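Local coordinates for beta-N-acetylhexosaminidase (Beutenbergia cavernae, PDB 5BU9), which probably hydrolyses terminal non-reducing N-acetyl-D-hexosamine residues from N-acetyl-beta-D-hexosaminides, as a member of glycoside hydrolase family 3, at residues 110-121 with 169-179; 131-139 with 212-220. All coordinates share one frame; numbering follows the deposited sequence.

Both contacts belong to the TIM barrel of the family 3 N-terminal domain, and their segments alternate along the chain: 110-121, 131-139, 169-179, 212-220. Interaction 1 joins helices 107-123 and 160-176, which precede and follow strand 128-129 and pack side by side on the outer layer. Interaction 2 sets the loop that leaves this strand against helix 212-222, which comes after the next barrel strand, 180-186. The centres are about 19 Å apart, but the two meet where the F170 ring of interaction 1 packs on A131 and P132 of interaction 2. Together they join successive strand-helix units of the barrel, one between outer helices, the other through the loop after strand 128-129.

Interaction 1 (110-121 with 169-179); sequences LQADATTWGAEL and AFSAGMRASGV
The hydroxyl of S177 reaches across to the backbone of T115 and donates a hydrogen bond from OG to T115 O (2.7 Å). The same carbonyl already accepts from A119 N within its helix, and the two donors come from opposite faces of its plane. T115 is held in turn by its own helix: with OG1 beside the backbone N (chi1 -57°), the hydroxyl bonds to Q111 O, while CG2 lies alongside S177 OG. Cutting this threonine back to an alanine removes both branches and would probably open a gap over G173 and beside the S177 hydroxyl, with Q111 O losing one of its two donors.

Backbones come close enough for CA-H...O contacts around G173. Its CA lies 3.5 Å from Q111 O, and T115 CA is 3.3 Å from G173 O. A CB on G173 would clash with Q111 O and T115 N, and one on G118 would be squeezed against S177 CB and M174 CA, consistent with the close approach of the helix axes, 7.0 Å, at a crossing angle of -41°. These are neighbouring outer helices of the TIM barrel, 107-123 and 160-176, and the side chains of L121, F170, M174 and V179 also reach N129 of the strand between them. Helix 160-176 ends in a Schellman motif with G178 as the C' residue, which turns the chain so that V179 CG2 comes to 3.4 Å from G118 O.

Side-chain packing makes up the remainder. Selenomethionine M174, bent at chi2 and chi3, lays CE against the A114 methyl (CE to CB 3.7 Å) and over one face of F170 near its rim, while its SE meets L121 CD1. The F170 atom CE2 approaches the edge of the W117 ring at CE3 (4.0 Å). At the other end, the extended Q111 places its amide against the A172 methyl.

Interaction 2 (131-139 with 212-220); sequences APVMDVVAS and ASVQAFAAG
Selenomethionine M134 makes the broadest contact with helix 212-222, meeting it at three levels. Its CB packs against F217 CE1 (3.7 Å). Farther out, SE lies over the backbone at G220, 3.8 Å from G220 CA, where the CB of any other residue would collide with the selenium. A turn at chi3 (80°) then brings the terminal CE to 3.4 Å from A216 O. The backbone carbonyl of M134 takes part as well: M134 O is 3.5 Å from the methyl CB of A216 and lies above one face of the F217 ring, offset toward its rim.

D135 follows, its CB directed away from the helix, yet the carboxylate swings back to the phenyl ring. Its OD1 approaches F217 CZ at 3.8 Å from the edge and in the ring plane, with carboxylate and ring planes 77° apart. This is a van der Waals approach to the electropositive rim of the ring; the polar grip on D135 comes from L189 N, bonded to OD1, and from H185 ND1, bonded to OD2. The ring is steadied further by F186, which packs edge-to-face with it.

V136 closes the contact near the start of the helix. With chi1 at 177°, CG2 stands anti to the carbonyl carbon and turns between S213 and A216, 3.7 Å from S213 CA and 3.9 Å from A216 CB. The second branch, CG1, touches the A212 methyl more loosely.

No hydrogen bond joins the segments directly. Instead, loop 131-139 continues from the C-terminal end of strand 128-129 and packs on the helix following strand 180-186, while D135 ties it to H185 and L189. The sequence from K184, KHFPGLG, resembles the KHFPGHG motif of family 3 beta-N-acetylhexosaminidases at the catalytic end of the TIM barrel, with L189 replacing its second histidine.

Interaction 1 (110-121 with 169-179)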
ATOM      1  N   LEU A 110       6.434  21.586   3.647  1.00 43.90           N
ATOM      2  CA  LEU A 110       6.326  20.217   3.149  1.00 41.40           C
ATOM      3  C   LEU A 110       4.971  19.990   2.519  1.00 47.03           C
ATOM      4  O   LEU A 110       4.888  19.385   1.459  1.00 49.11           O
ATOM      5  CB  LEU A 110       6.548  19.207   4.273  1.00 40.39           C
ATOM      6  CG  LEU A 110       6.372  17.713   3.949  1.00 46.94           C
ATOM      7  CD1 LEU A 110       7.162  17.310   2.680  1.00 39.10           C
ATOM      8  CD2 LEU A 110       6.829  16.899   5.133  1.00 37.76           C
ATOM      9  N   GLN A 111       3.920  20.483   3.175  1.00 41.87           N
ATOM     10  CA  GLN A 111       2.564  20.369   2.655  1.00 50.25           C
ATOM     11  C   GLN A 111       2.426  21.088   1.304  1.00 69.02           C
ATOM     12  O   GLN A 111       1.797  20.573   0.370  1.00 48.66           O
ATOM     13  CB  GLN A 111       1.545  20.924   3.652  1.00 45.85           C
ATOM     14  CG  GLN A 111       0.119  20.847   3.092  1.00 43.89           C
ATOM     15  CD  GLN A 111      -0.969  21.103   4.124  1.00 66.49           C
ATOM     16  OE1 GLN A 111      -0.736  21.067   5.335  1.00 45.55           O
ATOM     17  NE2 GLN A 111      -2.179  21.338   3.637  1.00 49.07           N
ATOM     18  N   ALA A 112       3.025  22.273   1.195  1.00 48.59           N
ATOM     19  CA  ALA A 112       3.020  23.009  -0.073  1.00 45.17           C
ATOM     20  C   ALA A 112       3.781  22.240  -1.161  1.00 74.29           C
ATOM     21  O   ALA A 112       3.296  22.097  -2.274  1.00 53.21           O
ATOM     22  CB  ALA A 112       3.615  24.402   0.106  1.00 46.69           C
ATOM     23  N   ASP A 113       4.968  21.736  -0.840  1.00 52.19           N
ATOM     24  CA  ASP A 113       5.725  20.971  -1.826  1.00 54.15           C
ATOM     25  C   ASP A 113       4.982  19.679  -2.188  1.00 47.10           C
ATOM     26  O   ASP A 113       5.005  19.250  -3.340  1.00 51.06           O
ATOM     27  CB  ASP A 113       7.140  20.666  -1.319  1.00 41.45           C
ATOM     28  CG  ASP A 113       8.015  21.934  -1.198  1.00 49.01           C
ATOM     29  OD1 ASP A 113       7.682  22.989  -1.792  1.00 58.31           O
ATOM     30  OD2 ASP A 113       9.049  21.861  -0.508  1.00 63.15           O
ATOM     31  N   ALA A 114       4.286  19.076  -1.231  1.00 41.15           N
ATOM     32  CA  ALA A 114       3.626  17.794  -1.518  1.00 53.91           C
ATOM     33  C   ALA A 114       2.388  18.033  -2.357  1.00 38.09           C
ATOM     34  O   ALA A 114       1.952  17.146  -3.073  1.00 43.92           O
ATOM     35  CB  ALA A 114       3.259  17.065  -0.262  1.00 40.18           C
ATOM     36  N   THR A 115       1.826  19.234  -2.257  1.00 39.60           N
ATOM     37  CA  THR A 115       0.708  19.611  -3.115  1.00 49.83           C
ATOM     38  C   THR A 115       1.181  19.625  -4.574  1.00 47.93           C
ATOM     39  O   THR A 115       0.504  19.139  -5.488  1.00 48.23           O
ATOM     40  CB  THR A 115       0.150  20.988  -2.737  1.00 44.09           C
ATOM     41  OG1 THR A 115      -0.239  20.976  -1.362  1.00 52.05           O
ATOM     42  CG2 THR A 115      -1.045  21.350  -3.615  1.00 42.87           C
ATOM     43  N   THR A 116       2.357  20.193  -4.782  1.00 49.70           N
ATOM     44  CA  THR A 116       2.970  20.223  -6.093  1.00 43.30           C
ATOM     45  C   THR A 116       3.216  18.799  -6.582  1.00 44.34           C
ATOM     46  O   THR A 116       2.825  18.464  -7.697  1.00 50.69           O
ATOM     47  CB  THR A 116       4.278  21.003  -6.061  1.00 45.71           C
ATOM     48  OG1 THR A 116       4.015  22.319  -5.567  1.00 50.15           O
ATOM     49  CG2 THR A 116       4.910  21.083  -7.447  1.00 42.72           C
ATOM     50  N   TRP A 117       3.837  17.963  -5.744  1.00 39.12           N
ATOM     51  CA  TRP A 117       4.172  16.573  -6.127  1.00 36.94           C
ATOM     52  C   TRP A 117       2.906  15.812  -6.470  1.00 39.39           C
ATOM     53  O   TRP A 117       2.845  15.069  -7.446  1.00 37.61           O
ATOM     54  CB  TRP A 117       4.922  15.854  -5.002  1.00 35.88           C
ATOM     55  CG  TRP A 117       6.163  16.563  -4.641  1.00 67.28           C
ATOM     56  CD1 TRP A 117       6.887  17.390  -5.448  1.00 42.95           C
ATOM     57  CD2 TRP A 117       6.826  16.561  -3.369  1.00 40.12           C
ATOM     58  NE1 TRP A 117       7.966  17.895  -4.763  1.00 38.37           N
ATOM     59  CE2 TRP A 117       7.948  17.405  -3.483  1.00 57.61           C
ATOM     60  CE3 TRP A 117       6.581  15.928  -2.150  1.00 47.80           C
ATOM     61  CZ2 TRP A 117       8.835  17.616  -2.425  1.00 37.86           C
ATOM     62  CZ3 TRP A 117       7.452  16.145  -1.102  1.00 43.43           C
ATOM     63  CH2 TRP A 117       8.561  16.985  -1.244  1.00 59.76           C
ATOM     64  N   GLY A 118       1.880  16.013  -5.657  1.00 39.68           N
ATOM     65  CA  GLY A 118       0.585  15.413  -5.921  1.00 47.55           C
ATOM     66  C   GLY A 118      -0.051  15.812  -7.241  1.00 38.03           C
ATOM     67  O   GLY A 118      -0.644  14.959  -7.908  1.00 38.40           O
ATOM     68  N   ALA A 119       0.072  17.094  -7.614  1.00 38.42           N
ATOM     69  CA  ALA A 119      -0.517  17.617  -8.853  1.00 44.25           C
ATOM     70  C   ALA A 119       0.099  16.917 -10.084  1.00 39.26           C
ATOM     71  O   ALA A 119      -0.581  16.639 -11.077  1.00 45.78           O
ATOM     72  CB  ALA A 119      -0.324  19.141  -8.943  1.00 41.29           C
ATOM     73  N   GLU A 120       1.396  16.633  -9.990  1.00 50.55           N
ATOM     74  CA  GLU A 120       2.122  15.930 -11.031  1.00 40.96           C
ATOM     75  C   GLU A 120       1.610  14.495 -11.096  1.00 47.79           C
ATOM     76  O   GLU A 120       1.356  13.981 -12.175  1.00 37.35           O
ATOM     77  CB  GLU A 120       3.627  15.974 -10.754  1.00 42.92           C
ATOM     78  CG  GLU A 120       4.200  17.388 -10.593  1.00 39.62           C
ATOM     79  CD  GLU A 120       5.605  17.394  -9.980  1.00 39.35           C
ATOM     80  OE1 GLU A 120       6.055  16.332  -9.502  1.00 41.26           O
ATOM     81  OE2 GLU A 120       6.257  18.464  -9.962  1.00 53.42           O
ATOM     82  N   LEU A 121       1.437  13.859  -9.942  1.00 42.67           N
ATOM     83  CA  LEU A 121       0.877  12.507  -9.920  1.00 36.80           C
ATOM     84  C   LEU A 121      -0.504  12.507 -10.552  1.00 53.05           C
ATOM     85  O   LEU A 121      -0.759  11.728 -11.456  1.00 35.42           O
ATOM     86  CB  LEU A 121       0.806  11.958  -8.506  1.00 33.70           C
ATOM     87  CG  LEU A 121       2.159  11.616  -7.913  1.00 32.94           C
ATOM     88  CD1 LEU A 121       1.953  11.116  -6.492  1.00 32.27           C
ATOM     89  CD2 LEU A 121       2.810  10.574  -8.751  1.00 32.39           C
ATOM     90  N   ALA A 169       1.482  16.228   6.968  1.00 42.21           N
ATOM     91  CA  ALA A 169       1.599  17.394   6.119  1.00 43.11           C
ATOM     92  C   ALA A 169       1.648  16.896   4.680  1.00 46.68           C
ATOM     93  O   ALA A 169       0.937  17.399   3.817  1.00 42.42           O
ATOM     94  CB  ALA A 169       2.824  18.174   6.462  1.00 44.11           C
ATOM     95  N   PHE A 170       2.460  15.862   4.454  1.00 40.58           N
ATOM     96  CA  PHE A 170       2.639  15.268   3.121  1.00 59.44           C
ATOM     97  C   PHE A 170       1.285  14.762   2.618  1.00 39.91           C
ATOM     98  O   PHE A 170       0.885  15.067   1.509  1.00 38.89           O
ATOM     99  CB  PHE A 170       3.715  14.157   3.197  1.00 38.07           C
ATOM    100  CG  PHE A 170       3.936  13.355   1.918  1.00 47.64           C
ATOM    101  CD1 PHE A 170       3.110  12.283   1.588  1.00 35.45           C
ATOM    102  CD2 PHE A 170       5.047  13.597   1.118  1.00 38.70           C
ATOM    103  CE1 PHE A 170       3.345  11.516   0.462  1.00 36.58           C
ATOM    104  CE2 PHE A 170       5.289  12.826  -0.005  1.00 35.55           C
ATOM    105  CZ  PHE A 170       4.429  11.778  -0.339  1.00 34.29           C
ATOM    106  N   SER A 171       0.577  14.028   3.464  1.00 39.31           N
ATOM    107  CA  SER A 171      -0.737  13.495   3.122  1.00 50.27           C
ATOM    108  C   SER A 171      -1.690  14.629   2.756  1.00 46.56           C
ATOM    109  O   SER A 171      -2.396  14.557   1.747  1.00 44.30           O
ATOM    110  CB  SER A 171      -1.320  12.665   4.295  1.00 37.25           C
ATOM    111  OG  SER A 171      -0.636  11.440   4.477  1.00 41.92           O
ATOM    112  N   ALA A 172      -1.699  15.679   3.573  1.00 46.03           N
ATOM    113  CA  ALA A 172      -2.604  16.812   3.349  1.00 42.22           C
ATOM    114  C   ALA A 172      -2.412  17.473   1.970  1.00 43.96           C
ATOM    115  O   ALA A 172      -3.395  17.787   1.290  1.00 54.73           O
ATOM    116  CB  ALA A 172      -2.447  17.828   4.453  1.00 43.79           C
ATOM    117  N   GLY A 173      -1.162  17.675   1.549  1.00 49.34           N
ATOM    118  CA  GLY A 173      -0.893  18.276   0.249  1.00 50.68           C
ATOM    119  C   GLY A 173      -1.269  17.347  -0.898  1.00 41.47           C
ATOM    120  O   GLY A 173      -1.751  17.756  -1.949  1.00 54.12           O
HETATM  121  N   MSE A 174      -1.033  16.072  -0.661  1.00 41.20           N
HETATM  122  CA  MSE A 174      -1.349  15.032  -1.601  1.00 46.23           C
HETATM  123  C   MSE A 174      -2.867  15.046  -1.840  1.00 52.57           C
HETATM  124  O   MSE A 174      -3.308  15.182  -2.987  1.00 38.90           O
HETATM  125  CB  MSE A 174      -0.827  13.686  -1.050  1.00 39.12           C
HETATM  126  CG  MSE A 174      -0.513  12.626  -2.092  1.00 75.74           C
HETATM  127 SE   MSE A 174       1.110  12.872  -3.141  0.82 49.96          SE
HETATM  128  CE  MSE A 174       2.099  13.905  -1.840  1.00103.99           C
ATOM    129  N   ARG A 175      -3.656  14.965  -0.757  1.00 40.57           N
ATOM    130  CA  ARG A 175      -5.117  15.031  -0.839  1.00 39.73           C
ATOM    131  C   ARG A 175      -5.584  16.335  -1.485  1.00 53.78           C
ATOM    132  O   ARG A 175      -6.544  16.315  -2.239  1.00 43.12           O
ATOM    133  CB  ARG A 175      -5.763  14.904   0.546  1.00 54.10           C
ATOM    134  CG  ARG A 175      -5.551  13.560   1.210  1.00 81.81           C
ATOM    135  CD  ARG A 175      -6.451  13.297   2.447  1.00 44.82           C
ATOM    136  NE  ARG A 175      -5.964  12.067   3.071  1.00 61.29           N
ATOM    137  CZ  ARG A 175      -5.246  12.029   4.187  1.00 87.24           C
ATOM    138  NH1 ARG A 175      -4.987  13.154   4.842  1.00 49.41           N
ATOM    139  NH2 ARG A 175      -4.808  10.866   4.660  1.00 78.27           N
ATOM    140  N   ALA A 176      -4.911  17.460  -1.207  1.00 42.59           N
ATOM    141  CA  ALA A 176      -5.341  18.754  -1.770  1.00 48.71           C
ATOM    142  C   ALA A 176      -5.213  18.748  -3.288  1.00 43.95           C
ATOM    143  O   ALA A 176      -5.870  19.529  -3.973  1.00 50.40           O
ATOM    144  CB  ALA A 176      -4.539  19.929  -1.172  1.00 45.66           C
ATOM    145  N   SER A 177      -4.370  17.862  -3.813  1.00 46.94           N
ATOM    146  CA  SER A 177      -4.240  17.711  -5.260  1.00 42.52           C
ATOM    147  C   SER A 177      -4.991  16.488  -5.824  1.00 46.88           C
ATOM    148  O   SER A 177      -4.792  16.133  -6.977  1.00 47.75           O
ATOM    149  CB  SER A 177      -2.763  17.640  -5.638  1.00 41.33           C
ATOM    150  OG  SER A 177      -2.170  18.925  -5.499  1.00 49.11           O
ATOM    151  N   GLY A 178      -5.859  15.864  -5.025  1.00 42.90           N
ATOM    152  CA  GLY A 178      -6.673  14.750  -5.488  1.00 41.90           C
ATOM    153  C   GLY A 178      -6.038  13.370  -5.422  1.00 39.73           C
ATOM    154  O   GLY A 178      -6.519  12.424  -6.045  1.00 50.25           O
ATOM    155  N   VAL A 179      -4.957  13.241  -4.655  1.00 40.22           N
ATOM    156  CA  VAL A 179      -4.260  11.958  -4.522  1.00 36.95           C
ATOM    157  C   VAL A 179      -4.340  11.467  -3.101  1.00 45.59           C
ATOM    158  O   VAL A 179      -3.787  12.103  -2.201  1.00 41.97           O
ATOM    159  CB  VAL A 179      -2.774  12.051  -4.926  1.00 39.65           C
ATOM    160  CG1 VAL A 179      -2.184  10.657  -4.928  1.00 38.26           C
ATOM    161  CG2 VAL A 179      -2.629  12.712  -6.264  1.00 37.43           C
TER

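Interaction 2 (131-139 with 212-220)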
ATOM      1  N   ALA A 131       2.402   6.017   0.178  1.00 29.00           N
ATOM      2  CA  ALA A 131       3.254   6.903   0.977  1.00 32.55           C
ATOM      3  C   ALA A 131       2.238   7.767   1.723  1.00 46.44           C
ATOM      4  O   ALA A 131       1.118   7.857   1.273  1.00 31.75           O
ATOM      5  CB  ALA A 131       4.195   7.751   0.073  1.00 34.82           C
ATOM      6  N   PRO A 132       2.608   8.420   2.839  1.00 28.85           N
ATOM      7  CA  PRO A 132       3.941   8.528   3.430  1.00 43.87           C
ATOM      8  C   PRO A 132       4.307   7.351   4.328  1.00 43.84           C
ATOM      9  O   PRO A 132       3.442   6.708   4.911  1.00 30.98           O
ATOM     10  CB  PRO A 132       3.836   9.809   4.253  1.00 46.24           C
ATOM     11  CG  PRO A 132       2.370   9.779   4.752  1.00 36.23           C
ATOM     12  CD  PRO A 132       1.592   9.163   3.623  1.00 34.32           C
ATOM     13  N   VAL A 133       5.603   7.098   4.437  1.00 30.41           N
ATOM     14  CA  VAL A 133       6.175   6.224   5.462  1.00 29.02           C
ATOM     15  C   VAL A 133       6.006   6.824   6.854  1.00 34.60           C
ATOM     16  O   VAL A 133       6.533   7.889   7.148  1.00 38.10           O
ATOM     17  CB  VAL A 133       7.661   5.969   5.176  1.00 35.07           C
ATOM     18  CG1 VAL A 133       8.330   5.325   6.347  1.00 27.10           C
ATOM     19  CG2 VAL A 133       7.822   5.116   3.934  1.00 27.07           C
HETATM   20  N   MSE A 134       5.286   6.141   7.727  1.00 29.21           N
HETATM   21  CA  MSE A 134       5.165   6.617   9.100  1.00 32.19           C
HETATM   22  C   MSE A 134       5.874   5.691  10.078  1.00 52.90           C
HETATM   23  O   MSE A 134       5.626   5.741  11.283  1.00 37.95           O
HETATM   24  CB  MSE A 134       3.699   6.783   9.474  1.00 29.65           C
HETATM   25  CG  MSE A 134       3.002   7.772   8.560  1.00 40.22           C
HETATM   26 SE   MSE A 134       1.339   8.449   9.292  0.72 44.78          SE
HETATM   27  CE  MSE A 134       2.100   9.787  10.503  1.00 40.73           C
ATOM     28  N   ASP A 135       6.757   4.854   9.538  1.00 32.49           N
ATOM     29  CA  ASP A 135       7.622   4.020  10.333  1.00 31.69           C
ATOM     30  C   ASP A 135       8.488   4.953  11.151  1.00 52.20           C
ATOM     31  O   ASP A 135       8.860   6.009  10.665  1.00 37.75           O
ATOM     32  CB  ASP A 135       8.511   3.118   9.455  1.00 28.07           C
ATOM     33  CG  ASP A 135       7.727   2.089   8.671  1.00 64.02           C
ATOM     34  OD1 ASP A 135       6.847   1.401   9.259  1.00 35.86           O
ATOM     35  OD2 ASP A 135       8.013   1.969   7.458  1.00 33.50           O
ATOM     36  N   VAL A 136       8.819   4.578  12.378  1.00 41.41           N
ATOM     37  CA  VAL A 136       9.727   5.390  13.174  1.00 30.65           C
ATOM     38  C   VAL A 136      11.034   4.646  13.375  1.00 36.52           C
ATOM     39  O   VAL A 136      11.021   3.521  13.847  1.00 42.14           O
ATOM     40  CB  VAL A 136       9.091   5.768  14.519  1.00 35.61           C
ATOM     41  CG1 VAL A 136      10.064   6.537  15.338  1.00 33.26           C
ATOM     42  CG2 VAL A 136       7.866   6.613  14.292  1.00 40.05           C
ATOM     43  N   VAL A 137      12.155   5.270  13.021  1.00 41.85           N
ATOM     44  CA  VAL A 137      13.469   4.673  13.224  1.00 47.15           C
ATOM     45  C   VAL A 137      13.923   5.135  14.621  1.00 38.69           C
ATOM     46  O   VAL A 137      13.567   6.219  15.049  1.00 45.26           O
ATOM     47  CB  VAL A 137      14.441   5.059  12.076  1.00 44.19           C
ATOM     48  CG1 VAL A 137      15.854   4.592  12.334  1.00 35.75           C
ATOM     49  CG2 VAL A 137      13.978   4.442  10.780  1.00 30.13           C
ATOM     50  N   ALA A 138      14.681   4.308  15.340  1.00 42.80           N
ATOM     51  CA  ALA A 138      14.937   4.557  16.770  1.00 48.53           C
ATOM     52  C   ALA A 138      15.763   5.802  17.022  1.00 36.78           C
ATOM     53  O   ALA A 138      15.514   6.519  17.984  1.00 56.91           O
ATOM     54  CB  ALA A 138      15.636   3.356  17.403  1.00 39.10           C
ATOM     55  N   SER A 139      16.758   6.021  16.155  1.00 47.04           N
ATOM     56  CA  SER A 139      17.734   7.107  16.298  1.00 48.96           C
ATOM     57  C   SER A 139      18.544   7.237  15.008  1.00 57.69           C
ATOM     58  O   SER A 139      18.631   6.281  14.239  1.00 46.61           O
ATOM     59  CB  SER A 139      18.670   6.847  17.475  1.00 42.02           C
ATOM     60  OG  SER A 139      19.577   5.795  17.162  1.00 51.34           O
ATOM     61  N   ALA A 212       6.486   3.995  19.574  1.00 36.54           N
ATOM     62  CA  ALA A 212       6.382   5.271  18.903  1.00 50.19           C
ATOM     63  C   ALA A 212       5.820   5.129  17.484  1.00 41.94           C
ATOM     64  O   ALA A 212       5.061   5.990  17.026  1.00 45.06           O
ATOM     65  CB  ALA A 212       7.734   5.930  18.874  1.00 38.07           C
ATOM     66  N   SER A 213       6.176   4.056  16.788  0.79 34.04           N
ATOM     67  CA  SER A 213       5.662   3.871  15.427  0.79 39.95           C
ATOM     68  C   SER A 213       4.147   3.659  15.456  0.79 32.53           C
ATOM     69  O   SER A 213       3.420   4.270  14.680  0.79 45.63           O
ATOM     70  CB  SER A 213       6.348   2.708  14.719  0.79 41.80           C
ATOM     71  OG  SER A 213       6.042   1.482  15.350  0.79 32.93           O
ATOM     72  N   VAL A 214       3.669   2.849  16.389  1.00 36.03           N
ATOM     73  CA  VAL A 214       2.228   2.681  16.549  1.00 39.16           C
ATOM     74  C   VAL A 214       1.562   4.007  16.927  1.00 39.59           C
ATOM     75  O   VAL A 214       0.494   4.319  16.430  1.00 40.24           O
ATOM     76  CB  VAL A 214       1.910   1.614  17.565  1.00 46.99           C
ATOM     77  CG1 VAL A 214       0.400   1.435  17.669  1.00 32.84           C
ATOM     78  CG2 VAL A 214       2.557   0.319  17.127  1.00 31.50           C
ATOM     79  N   GLN A 215       2.208   4.805  17.772  1.00 40.81           N
ATOM     80  CA  GLN A 215       1.702   6.146  18.065  1.00 40.05           C
ATOM     81  C   GLN A 215       1.695   7.028  16.795  1.00 50.69           C
ATOM     82  O   GLN A 215       0.790   7.812  16.571  1.00 38.29           O
ATOM     83  CB  GLN A 215       2.539   6.802  19.152  1.00 39.22           C
ATOM     84  CG  GLN A 215       2.375   6.208  20.547  1.00 48.23           C
ATOM     85  CD  GLN A 215       3.572   6.555  21.430  1.00 80.73           C
ATOM     86  OE1 GLN A 215       4.146   7.647  21.318  1.00 75.10           O
ATOM     87  NE2 GLN A 215       3.976   5.617  22.288  1.00 57.33           N
ATOM     88  N   ALA A 216       2.701   6.889  15.948  1.00 36.40           N
ATOM     89  CA  ALA A 216       2.716   7.645  14.694  1.00 45.66           C
ATOM     90  C   ALA A 216       1.532   7.255  13.823  1.00 37.51           C
ATOM     91  O   ALA A 216       0.912   8.121  13.244  1.00 36.01           O
ATOM     92  CB  ALA A 216       4.026   7.421  13.929  1.00 39.20           C
ATOM     93  N   PHE A 217       1.245   5.945  13.718  1.00 33.86           N
ATOM     94  CA  PHE A 217       0.174   5.484  12.826  1.00 36.53           C
ATOM     95  C   PHE A 217      -1.143   5.986  13.354  1.00 40.74           C
ATOM     96  O   PHE A 217      -1.977   6.417  12.566  1.00 46.42           O
ATOM     97  CB  PHE A 217       0.168   3.954  12.660  1.00 31.39           C
ATOM     98  CG  PHE A 217       1.276   3.456  11.777  1.00 30.14           C
ATOM     99  CD1 PHE A 217       1.274   3.743  10.424  1.00 29.63           C
ATOM    100  CD2 PHE A 217       2.349   2.779  12.302  1.00 30.65           C
ATOM    101  CE1 PHE A 217       2.296   3.323   9.579  1.00 31.82           C
ATOM    102  CE2 PHE A 217       3.396   2.341  11.468  1.00 39.26           C
ATOM    103  CZ  PHE A 217       3.364   2.624  10.103  1.00 32.17           C
ATOM    104  N   ALA A 218      -1.320   5.951  14.681  1.00 35.23           N
ATOM    105  CA  ALA A 218      -2.543   6.466  15.306  1.00 36.71           C
ATOM    106  C   ALA A 218      -2.758   7.911  14.880  1.00 38.09           C
ATOM    107  O   ALA A 218      -3.858   8.260  14.450  1.00 45.46           O
ATOM    108  CB  ALA A 218      -2.493   6.340  16.836  1.00 37.82           C
ATOM    109  N   ALA A 219      -1.706   8.736  14.944  1.00 38.73           N
ATOM    110  CA  ALA A 219      -1.825  10.138  14.535  1.00 44.74           C
ATOM    111  C   ALA A 219      -2.159  10.276  13.035  1.00 50.61           C
ATOM    112  O   ALA A 219      -2.822  11.228  12.636  1.00 55.41           O
ATOM    113  CB  ALA A 219      -0.556  10.897  14.861  1.00 41.05           C
ATOM    114  N   GLY A 220      -1.714   9.326  12.218  1.00 46.87           N
ATOM    115  CA  GLY A 220      -2.068   9.307  10.807  1.00 40.26           C
ATOM    116  C   GLY A 220      -3.545   8.991  10.608  1.00 40.69           C
ATOM    117  O   GLY A 220      -4.234   9.607   9.792  1.00 42.96           O
TER